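Long-range contacts in Amuc_1100 (Akkermansia muciniphila, PDB 6LAD), which is an outer-membrane protein of a gut bacterium that is linked to toll-like receptor 2 and is probably related to type II secretion components: residues S64-T69 with F277-A282; I128-N133 with T195-Y200; P175-F180 with Q269-L274. All coordinates share one frame; numbering follows the deposited sequence.

In the fold
Contact 3 lies in the middle of the sheet, where strand 171-182 pairs with strand 266-277. Contact 2 sits beside it, centres about 12 Å apart, where helix 118-136 meets the loop before strand 201-211. The two touch through apolar side chains: Leu131 against Leu272, Ile128 against Leu176, and Tyr200 against Leu274. Contact 1 takes up strand 266-277 where contact 3 leaves it and binds its C-terminal end to the loop 64-69; their centres are about 24 Å apart, on opposite sides of the chain's centre. Contacts 1 and 2 do not touch, with nearest atoms about 6 Å apart. Contact 1 encloses both others along the chain.

Contact 1: S64-T69 with F277-A282; sequences SALVPT and FNQPKA
Ser64 and Phe277 supply the hydrogen bond that joins these two irregular segments. The backbone N of Phe277 donates to Ser64 OG over 3.1 Å, and the bond is fairly straight, with an angle of 162° at the hydrogen. Ser64 OG stands anti to its own carbonyl carbon (chi1 -85°), a setting that turns the hydroxyl toward the end of the strand. The same oxygen lies in the plane of the Phe277 ring at its edge, 3.5 Å from CD2.

A second polar bond is internal to 277-282. Gln279 bends back at chi2 (-68°), and its NE2 donates to Phe277 O at 3.2 Å, approaching from above the carbonyl plane. This fold-back presents the flat side-chain amide to Ser64. The carbonyl oxygen of Ser64 rests over the amide face, 3.3 Å from Gln279 CD, and although NE2 is near, the angle is too poor for a hydrogen bond. That oxygen instead receives one from His276, the residue just before Phe277.

Van der Waals packing completes the contact. Gln279 OE1 lies 3.5 Å from Ala65 CA, so the amide reaches along the backbone past Ser64. Farther out, Leu66 CG meets Gln279 CG at 4.4 Å, and Leu66 CD1 touches CE, the last methylene of the Lys281 side chain, whose CB is not directed at the loop. Leu66 also packs on Phe123 of helix 118-136, while the Phe277 ring meets Tyr57 and Phe60.

No strand pairing is formed here: two irregular segments pack together where the loop linking helices 58-61 and 71-92 closes over the end of strand 266-277 and the C-terminal tail leaving the sheet.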
loop_
_atom_site.group_PDB
_atom_site.type_symbol
_atom_site.label_atom_id
_atom_site.label_comp_id
_atom_site.label_asym_id
_atom_site.label_seq_id
_atom_site.Cartn_x
_atom_site.Cartn_y
_atom_site.Cartn_z
ATOM N N SER A 64 -9.407 4.648 -2.624
ATOM C CA SER A 64 -9.794 3.710 -1.583
ATOM C C SER A 64 -10.998 2.865 -1.969
ATOM O O SER A 64 -11.305 1.897 -1.263
ATOM C CB SER A 64 -10.060 4.447 -0.269
ATOM O OG SER A 64 -8.846 4.645 0.433
ATOM N N ALA A 65 -11.687 3.192 -3.058
ATOM C CA ALA A 65 -12.767 2.327 -3.510
ATOM C C ALA A 65 -12.211 0.961 -3.910
ATOM O O ALA A 65 -11.163 0.852 -4.557
ATOM C CB ALA A 65 -13.518 2.963 -4.672
ATOM N N LEU A 66 -12.900 -0.087 -3.480
ATOM C CA LEU A 66 -12.481 -1.451 -3.739
ATOM C C LEU A 66 -13.000 -1.910 -5.093
ATOM O O LEU A 66 -14.142 -1.625 -5.466
ATOM C CB LEU A 66 -12.994 -2.376 -2.638
ATOM C CG LEU A 66 -12.490 -2.061 -1.234
ATOM C CD1 LEU A 66 -12.967 -3.109 -0.258
ATOM C CD2 LEU A 66 -10.969 -1.973 -1.211
ATOM N N VAL A 67 -12.146 -2.586 -5.841
ATOM C CA VAL A 67 -12.501 -3.159 -7.136
ATOM C C VAL A 67 -12.733 -4.652 -6.942
ATOM O O VAL A 67 -11.871 -5.323 -6.353
ATOM C CB VAL A 67 -11.397 -2.909 -8.177
ATOM C CG1 VAL A 67 -11.746 -3.564 -9.492
ATOM C CG2 VAL A 67 -11.215 -1.418 -8.382
ATOM N N PRO A 68 -13.852 -5.204 -7.419
ATOM C CA PRO A 68 -14.075 -6.650 -7.300
ATOM C C PRO A 68 -12.907 -7.411 -7.902
ATOM O O PRO A 68 -12.443 -7.107 -9.000
ATOM C CB PRO A 68 -15.366 -6.878 -8.091
ATOM C CG PRO A 68 -16.045 -5.558 -8.130
ATOM C CD PRO A 68 -14.944 -4.536 -8.148
ATOM N N THR A 69 -12.389 -8.365 -7.143
ATOM C CA THR A 69 -11.149 -9.037 -7.494
ATOM C C THR A 69 -11.223 -10.456 -6.966
ATOM O O THR A 69 -11.405 -10.648 -5.764
ATOM C CB THR A 69 -9.943 -8.287 -6.906
ATOM O OG1 THR A 69 -9.932 -6.952 -7.407
ATOM C CG2 THR A 69 -8.607 -8.967 -7.214
ATOM N N PHE A 277 -9.321 4.558 3.452
ATOM C CA PHE A 277 -10.544 5.238 3.848
ATOM C C PHE A 277 -11.746 4.305 3.779
ATOM O O PHE A 277 -11.866 3.496 2.858
ATOM C CB PHE A 277 -10.739 6.478 2.986
ATOM C CG PHE A 277 -9.675 7.503 3.212
ATOM C CD1 PHE A 277 -9.799 8.436 4.232
ATOM C CD2 PHE A 277 -8.527 7.522 2.436
ATOM C CE1 PHE A 277 -8.803 9.374 4.464
ATOM C CE2 PHE A 277 -7.531 8.473 2.659
ATOM C CZ PHE A 277 -7.669 9.394 3.678
ATOM N N ASN A 278 -12.628 4.413 4.777
ATOM C CA ASN A 278 -13.680 3.422 4.989
ATOM C C ASN A 278 -14.641 3.359 3.809
ATOM O O ASN A 278 -15.005 4.379 3.223
ATOM C CB ASN A 278 -14.460 3.771 6.265
ATOM C CG ASN A 278 -15.926 3.297 6.233
ATOM O OD1 ASN A 278 -16.829 4.046 5.850
ATOM N ND2 ASN A 278 -16.163 2.063 6.670
ATOM N N GLN A 279 -15.010 2.136 3.431
ATOM C CA GLN A 279 -15.890 1.902 2.298
ATOM C C GLN A 279 -17.231 1.324 2.735
ATOM O O GLN A 279 -17.318 0.619 3.749
ATOM C CB GLN A 279 -15.241 0.967 1.276
ATOM C CG GLN A 279 -13.961 1.539 0.749
ATOM C CD GLN A 279 -14.243 2.756 -0.081
ATOM O OE1 GLN A 279 -15.105 2.730 -0.969
ATOM N NE2 GLN A 279 -13.547 3.850 0.215
ATOM N N PRO A 280 -18.293 1.597 1.981
ATOM C CA PRO A 280 -19.572 0.932 2.239
ATOM C C PRO A 280 -19.547 -0.498 1.728
ATOM O O PRO A 280 -18.926 -0.805 0.706
ATOM C CB PRO A 280 -20.572 1.793 1.457
ATOM C CG PRO A 280 -19.772 2.318 0.316
ATOM C CD PRO A 280 -18.374 2.528 0.842
ATOM N N LYS A 281 -20.228 -1.377 2.456
ATOM C CA LYS A 281 -20.372 -2.776 2.074
ATOM C C LYS A 281 -21.846 -3.100 1.850
ATOM O O LYS A 281 -22.723 -2.570 2.540
ATOM C CB LYS A 281 -19.775 -3.705 3.141
ATOM C CG LYS A 281 -18.280 -3.975 2.966
ATOM C CD LYS A 281 -17.443 -2.724 3.221
ATOM C CE LYS A 281 -15.980 -2.928 2.819
ATOM N NZ LYS A 281 -15.361 -4.076 3.545
ATOM N N ALA A 282 -22.116 -3.960 0.870
ATOM C CA ALA A 282 -23.480 -4.397 0.582
ATOM C C ALA A 282 -23.432 -5.825 0.064
ATOM O O ALA A 282 -22.834 -6.084 -0.987
ATOM C CB ALA A 282 -24.156 -3.477 -0.437
#

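Contact 2: I128-N133 with T195-Y200; sequences INSLVN and TGMQDY
Ser130 OG donates to Asp199 OD2 across 2.8 Å, the shortest polar link between the helix and the loop. The hydroxyl meets the carboxylate on its syn side, 17° out of plane. Ser130 OG lies opposite its own backbone N (chi1 176°), which carries the hydroxyl out from the helix toward the loop. The other carboxylate oxygen, Asp199 OD1, takes a weak, bent bond from the backbone N of Tyr200, so the carboxylate is held at both oxygens. The backbone O of Asp199 accepts a hydrogen bond from Ser63 OG.

The loop is the connection from helix 184-195 to strand 201-211, part of a split beta-alpha-beta unit in which strand 266-277 lies between the two strands; contact 2 thus ties that connection to the neighbouring helix 118-136.

Met197 reaches in beside the polar pair. Its chain turns at chi3 (71°), bringing CE to 3.5 Å from Ser130 OG while SD packs on Leu131 CD1 at 3.9 Å. The two side chains cross at about a right angle, and both also touch Phe202 at the start of the strand. From the other end of the loop, the Tyr200 ring approaches Ser130 CB obliquely through CD2, 4.0 Å away.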
loop_
_atom_site.group_PDB
_atom_site.type_symbol
_atom_site.label_atom_id
_atom_site.label_comp_id
_atom_site.label_asym_id
_atom_site.label_seq_id
_atom_site.Cartn_x
_atom_site.Cartn_y
_atom_site.Cartn_z
ATOM N N ILE A 128 1.085 0.317 -2.762
ATOM C CA ILE A 128 2.512 0.065 -2.605
ATOM C C ILE A 128 3.210 0.106 -3.957
ATOM O O ILE A 128 4.357 0.556 -4.067
ATOM C CB ILE A 128 2.737 -1.275 -1.887
ATOM C CG1 ILE A 128 2.108 -1.227 -0.489
ATOM C CG2 ILE A 128 4.230 -1.574 -1.790
ATOM C CD1 ILE A 128 2.069 -2.558 0.203
ATOM N N ASN A 129 2.534 -0.357 -5.010
ATOM C CA ASN A 129 3.128 -0.324 -6.339
ATOM C C ASN A 129 3.388 1.114 -6.756
ATOM O O ASN A 129 4.487 1.459 -7.211
ATOM C CB ASN A 129 2.189 -1.029 -7.327
ATOM C CG ASN A 129 2.722 -1.048 -8.754
ATOM O OD1 ASN A 129 3.856 -1.462 -9.003
ATOM N ND2 ASN A 129 1.911 -0.566 -9.690
ATOM N N SER A 130 2.381 1.976 -6.563
ATOM C CA SER A 130 2.536 3.405 -6.821
ATOM C C SER A 130 3.683 4.005 -6.011
ATOM O O SER A 130 4.504 4.771 -6.541
ATOM C CB SER A 130 1.235 4.122 -6.499
ATOM O OG SER A 130 1.395 5.511 -6.650
ATOM N N LEU A 131 3.752 3.667 -4.720
ATOM C CA LEU A 131 4.777 4.245 -3.851
ATOM C C LEU A 131 6.180 3.832 -4.291
ATOM O O LEU A 131 7.082 4.673 -4.414
ATOM C CB LEU A 131 4.530 3.820 -2.408
ATOM C CG LEU A 131 5.697 4.052 -1.445
ATOM C CD1 LEU A 131 5.966 5.514 -1.237
ATOM C CD2 LEU A 131 5.419 3.356 -0.150
ATOM N N VAL A 132 6.377 2.534 -4.549
ATOM C CA VAL A 132 7.704 2.055 -4.914
ATOM C C VAL A 132 8.111 2.608 -6.272
ATOM O O VAL A 132 9.279 2.940 -6.485
ATOM C CB VAL A 132 7.774 0.517 -4.868
ATOM C CG1 VAL A 132 9.091 0.037 -5.436
ATOM C CG2 VAL A 132 7.634 0.019 -3.432
ATOM N N ASN A 133 7.167 2.759 -7.205
ATOM C CA ASN A 133 7.569 3.355 -8.477
ATOM C C ASN A 133 7.979 4.828 -8.309
ATOM O O ASN A 133 8.994 5.271 -8.888
ATOM C CB ASN A 133 6.453 3.178 -9.511
ATOM C CG ASN A 133 6.484 1.772 -10.160
ATOM O OD1 ASN A 133 7.525 1.324 -10.628
ATOM N ND2 ASN A 133 5.351 1.089 -10.184
ATOM N N THR A 195 5.914 12.328 0.358
ATOM C CA THR A 195 5.063 13.413 0.841
ATOM C C THR A 195 4.197 13.987 -0.272
ATOM O O THR A 195 3.043 14.357 -0.035
ATOM C CB THR A 195 5.910 14.508 1.481
ATOM O OG1 THR A 195 6.544 13.992 2.660
ATOM C CG2 THR A 195 5.039 15.693 1.868
ATOM N N GLY A 196 4.719 14.064 -1.494
ATOM C CA GLY A 196 3.922 14.683 -2.536
ATOM C C GLY A 196 2.847 13.833 -3.179
ATOM O O GLY A 196 2.148 14.316 -4.069
ATOM N N MET A 197 2.670 12.589 -2.759
ATOM C CA MET A 197 1.731 11.702 -3.437
ATOM C C MET A 197 0.301 12.203 -3.286
ATOM O O MET A 197 -0.122 12.602 -2.198
ATOM C CB MET A 197 1.854 10.281 -2.894
ATOM C CG MET A 197 3.103 9.585 -3.325
ATOM S SD MET A 197 3.222 7.958 -2.617
ATOM C CE MET A 197 1.929 7.134 -3.547
ATOM N N GLN A 198 -0.432 12.218 -4.384
ATOM C CA GLN A 198 -1.816 12.659 -4.377
ATOM C C GLN A 198 -2.813 11.515 -4.513
ATOM O O GLN A 198 -4.015 11.748 -4.347
ATOM C CB GLN A 198 -2.060 13.692 -5.492
ATOM C CG GLN A 198 -1.709 15.153 -5.127
ATOM C CD GLN A 198 -2.731 15.796 -4.171
ATOM O OE1 GLN A 198 -2.666 15.605 -2.953
ATOM N NE2 GLN A 198 -3.684 16.549 -4.730
ATOM N N ASP A 199 -2.368 10.306 -4.872
ATOM C CA ASP A 199 -3.291 9.199 -5.103
ATOM C C ASP A 199 -3.477 8.292 -3.887
ATOM O O ASP A 199 -4.582 7.794 -3.661
ATOM C CB ASP A 199 -2.816 8.361 -6.294
ATOM C CG ASP A 199 -1.363 7.919 -6.162
ATOM O OD1 ASP A 199 -0.693 8.328 -5.180
ATOM O OD2 ASP A 199 -0.892 7.150 -7.040
ATOM N N TYR A 200 -2.433 8.065 -3.093
ATOM C CA TYR A 200 -2.505 7.231 -1.898
ATOM C C TYR A 200 -1.831 7.940 -0.737
ATOM O O TYR A 200 -0.791 8.580 -0.914
ATOM C CB TYR A 200 -1.819 5.885 -2.115
ATOM C CG TYR A 200 -2.468 5.050 -3.177
ATOM C CD1 TYR A 200 -3.520 4.192 -2.854
ATOM C CD2 TYR A 200 -2.071 5.142 -4.505
ATOM C CE1 TYR A 200 -4.135 3.421 -3.821
ATOM C CE2 TYR A 200 -2.692 4.375 -5.487
ATOM C CZ TYR A 200 -3.721 3.514 -5.134
ATOM O OH TYR A 200 -4.361 2.749 -6.086
#

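Contact 3: P175-F180 with Q269-L274; sequences PLEIAF and QVSLNL
Pro175-Phe180 and Gln269-Leu274 pair as neighbouring antiparallel strands in the interior of the sheet, joined by backbone hydrogen bonds and by a row of apolar side chains on one face. Leu176 with Leu272, and Ile178 with Val270, are the hydrogen-bonded pairs; each exchanges two N-H...O bonds, for instance Val270 N to Ile178 O at 2.9 Å. Leu176 O has a second donor, a water that also hydrogen-bonds to Ser271 OG.

On the face carrying these four residues, Leu176 CD2 meets Leu272 CB at 3.9 Å. Ile178 runs alongside Val270, CG1 against CB, and its CD1 reaches across to Leu272 CD1, also 3.9 Å away. Phe180 CG stands between its backbone N and carbonyl carbon (chi1 53°), and the ring swings back so that CE2 touches Val270 CG2 at 3.8 Å. Helix 184-195 packs on this layer through Ala190, Met191 and Ile194, and Leu135 of helix 118-136 touches Ile178.

The face with Pro175, Glu177, Ala179, Gln269, Ser271 and Asn273 is more polar. Asn273 ND2 lies 3.4 Å from Pro175 CA, while its OD1 accepts from Asn205; Gln269 OE1 is hydrogen-bonded to Lys145 NZ.

Helices on one face of a mainly antiparallel sheet make a two-layer alpha/beta sandwich, consistent with the circularly permuted ferredoxin-like domains of type II secretion and pilus proteins.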
loop_
_atom_site.group_PDB
_atom_site.type_symbol
_atom_site.label_atom_id
_atom_site.label_comp_id
_atom_site.label_asym_id
_atom_site.label_seq_id
_atom_site.Cartn_x
_atom_site.Cartn_y
_atom_site.Cartn_z
ATOM N N PRO A 175 0.105 -1.083 7.944
ATOM C CA PRO A 175 1.527 -0.803 8.152
ATOM C C PRO A 175 2.402 -1.404 7.079
ATOM O O PRO A 175 2.076 -2.420 6.470
ATOM C CB PRO A 175 1.814 -1.457 9.503
ATOM C CG PRO A 175 0.887 -2.577 9.546
ATOM C CD PRO A 175 -0.376 -2.139 8.845
ATOM N N LEU A 176 3.546 -0.771 6.870
ATOM C CA LEU A 176 4.603 -1.430 6.121
ATOM C C LEU A 176 5.917 -0.752 6.454
ATOM O O LEU A 176 5.957 0.329 7.045
ATOM C CB LEU A 176 4.363 -1.430 4.609
ATOM C CG LEU A 176 4.808 -0.166 3.901
ATOM C CD1 LEU A 176 5.109 -0.431 2.445
ATOM C CD2 LEU A 176 3.647 0.765 4.019
ATOM N N GLU A 177 6.994 -1.431 6.088
ATOM C CA GLU A 177 8.337 -0.951 6.325
ATOM C C GLU A 177 9.119 -1.193 5.049
ATOM O O GLU A 177 9.110 -2.307 4.525
ATOM C CB GLU A 177 8.945 -1.709 7.507
ATOM C CG GLU A 177 8.204 -1.442 8.805
ATOM C CD GLU A 177 8.616 -2.364 9.926
ATOM O OE1 GLU A 177 9.622 -3.094 9.762
ATOM O OE2 GLU A 177 7.896 -2.406 10.951
ATOM N N ILE A 178 9.775 -0.157 4.543
ATOM C CA ILE A 178 10.594 -0.295 3.345
ATOM C C ILE A 178 12.030 0.028 3.725
ATOM O O ILE A 178 12.297 0.748 4.693
ATOM C CB ILE A 178 10.150 0.602 2.160
ATOM C CG1 ILE A 178 10.328 2.069 2.502
ATOM C CG2 ILE A 178 8.696 0.353 1.762
ATOM C CD1 ILE A 178 9.557 2.952 1.561
ATOM N N ALA A 179 12.960 -0.534 2.966
ATOM C CA ALA A 179 14.369 -0.272 3.175
ATOM C C ALA A 179 15.025 -0.112 1.820
ATOM O O ALA A 179 14.716 -0.852 0.882
ATOM C CB ALA A 179 15.048 -1.389 3.965
ATOM N N PHE A 180 15.900 0.876 1.711
ATOM C CA PHE A 180 16.585 1.105 0.457
ATOM C C PHE A 180 17.938 1.724 0.763
ATOM O O PHE A 180 18.275 2.000 1.915
ATOM C CB PHE A 180 15.740 1.974 -0.485
ATOM C CG PHE A 180 15.259 3.263 0.131
ATOM C CD1 PHE A 180 16.045 4.401 0.082
ATOM C CD2 PHE A 180 14.031 3.327 0.764
ATOM C CE1 PHE A 180 15.611 5.567 0.644
ATOM C CE2 PHE A 180 13.591 4.482 1.330
ATOM C CZ PHE A 180 14.379 5.609 1.273
ATOM N N GLN A 269 15.869 3.010 6.404
ATOM C CA GLN A 269 14.702 2.199 6.716
ATOM C C GLN A 269 13.576 3.129 7.133
ATOM O O GLN A 269 13.757 3.965 8.023
ATOM C CB GLN A 269 15.020 1.188 7.811
ATOM C CG GLN A 269 13.960 0.134 8.024
ATOM C CD GLN A 269 14.511 -1.054 8.808
ATOM O OE1 GLN A 269 13.856 -2.095 8.917
ATOM N NE2 GLN A 269 15.730 -0.904 9.349
ATOM N N VAL A 270 12.427 3.000 6.475
ATOM C CA VAL A 270 11.288 3.882 6.674
ATOM C C VAL A 270 10.105 3.055 7.154
ATOM O O VAL A 270 9.741 2.043 6.533
ATOM C CB VAL A 270 10.931 4.648 5.388
ATOM C CG1 VAL A 270 9.850 5.660 5.673
ATOM C CG2 VAL A 270 12.172 5.311 4.803
ATOM N N SER A 271 9.531 3.473 8.272
ATOM C CA SER A 271 8.336 2.872 8.845
ATOM C C SER A 271 7.142 3.754 8.505
ATOM O O SER A 271 7.139 4.941 8.875
ATOM C CB SER A 271 8.513 2.744 10.358
ATOM O OG SER A 271 7.347 2.248 10.977
ATOM N N LEU A 272 6.135 3.172 7.822
ATOM C CA LEU A 272 5.010 3.909 7.245
ATOM C C LEU A 272 3.670 3.267 7.589
ATOM O O LEU A 272 3.575 2.064 7.857
ATOM C CB LEU A 272 5.066 3.975 5.711
ATOM C CG LEU A 272 6.258 4.466 4.894
ATOM C CD1 LEU A 272 7.087 3.283 4.509
ATOM C CD2 LEU A 272 5.785 5.145 3.653
ATOM N N ASN A 273 2.624 4.092 7.521
ATOM C CA ASN A 273 1.237 3.647 7.497
ATOM C C ASN A 273 0.582 4.126 6.213
ATOM O O ASN A 273 0.668 5.313 5.863
ATOM C CB ASN A 273 0.375 4.149 8.653
ATOM C CG ASN A 273 0.577 3.382 9.922
ATOM O OD1 ASN A 273 0.656 3.971 11.003
ATOM N ND2 ASN A 273 0.692 2.063 9.813
ATOM N N LEU A 274 -0.041 3.193 5.505
ATOM C CA LEU A 274 -0.927 3.504 4.402
ATOM C C LEU A 274 -2.320 3.714 4.976
ATOM O O LEU A 274 -2.730 2.988 5.875
ATOM C CB LEU A 274 -0.928 2.375 3.380
ATOM C CG LEU A 274 -2.064 2.426 2.375
ATOM C CD1 LEU A 274 -1.868 3.636 1.498
ATOM C CD2 LEU A 274 -2.051 1.169 1.546
HETATM O O HOH W 1 5.122 0.442 9.967
#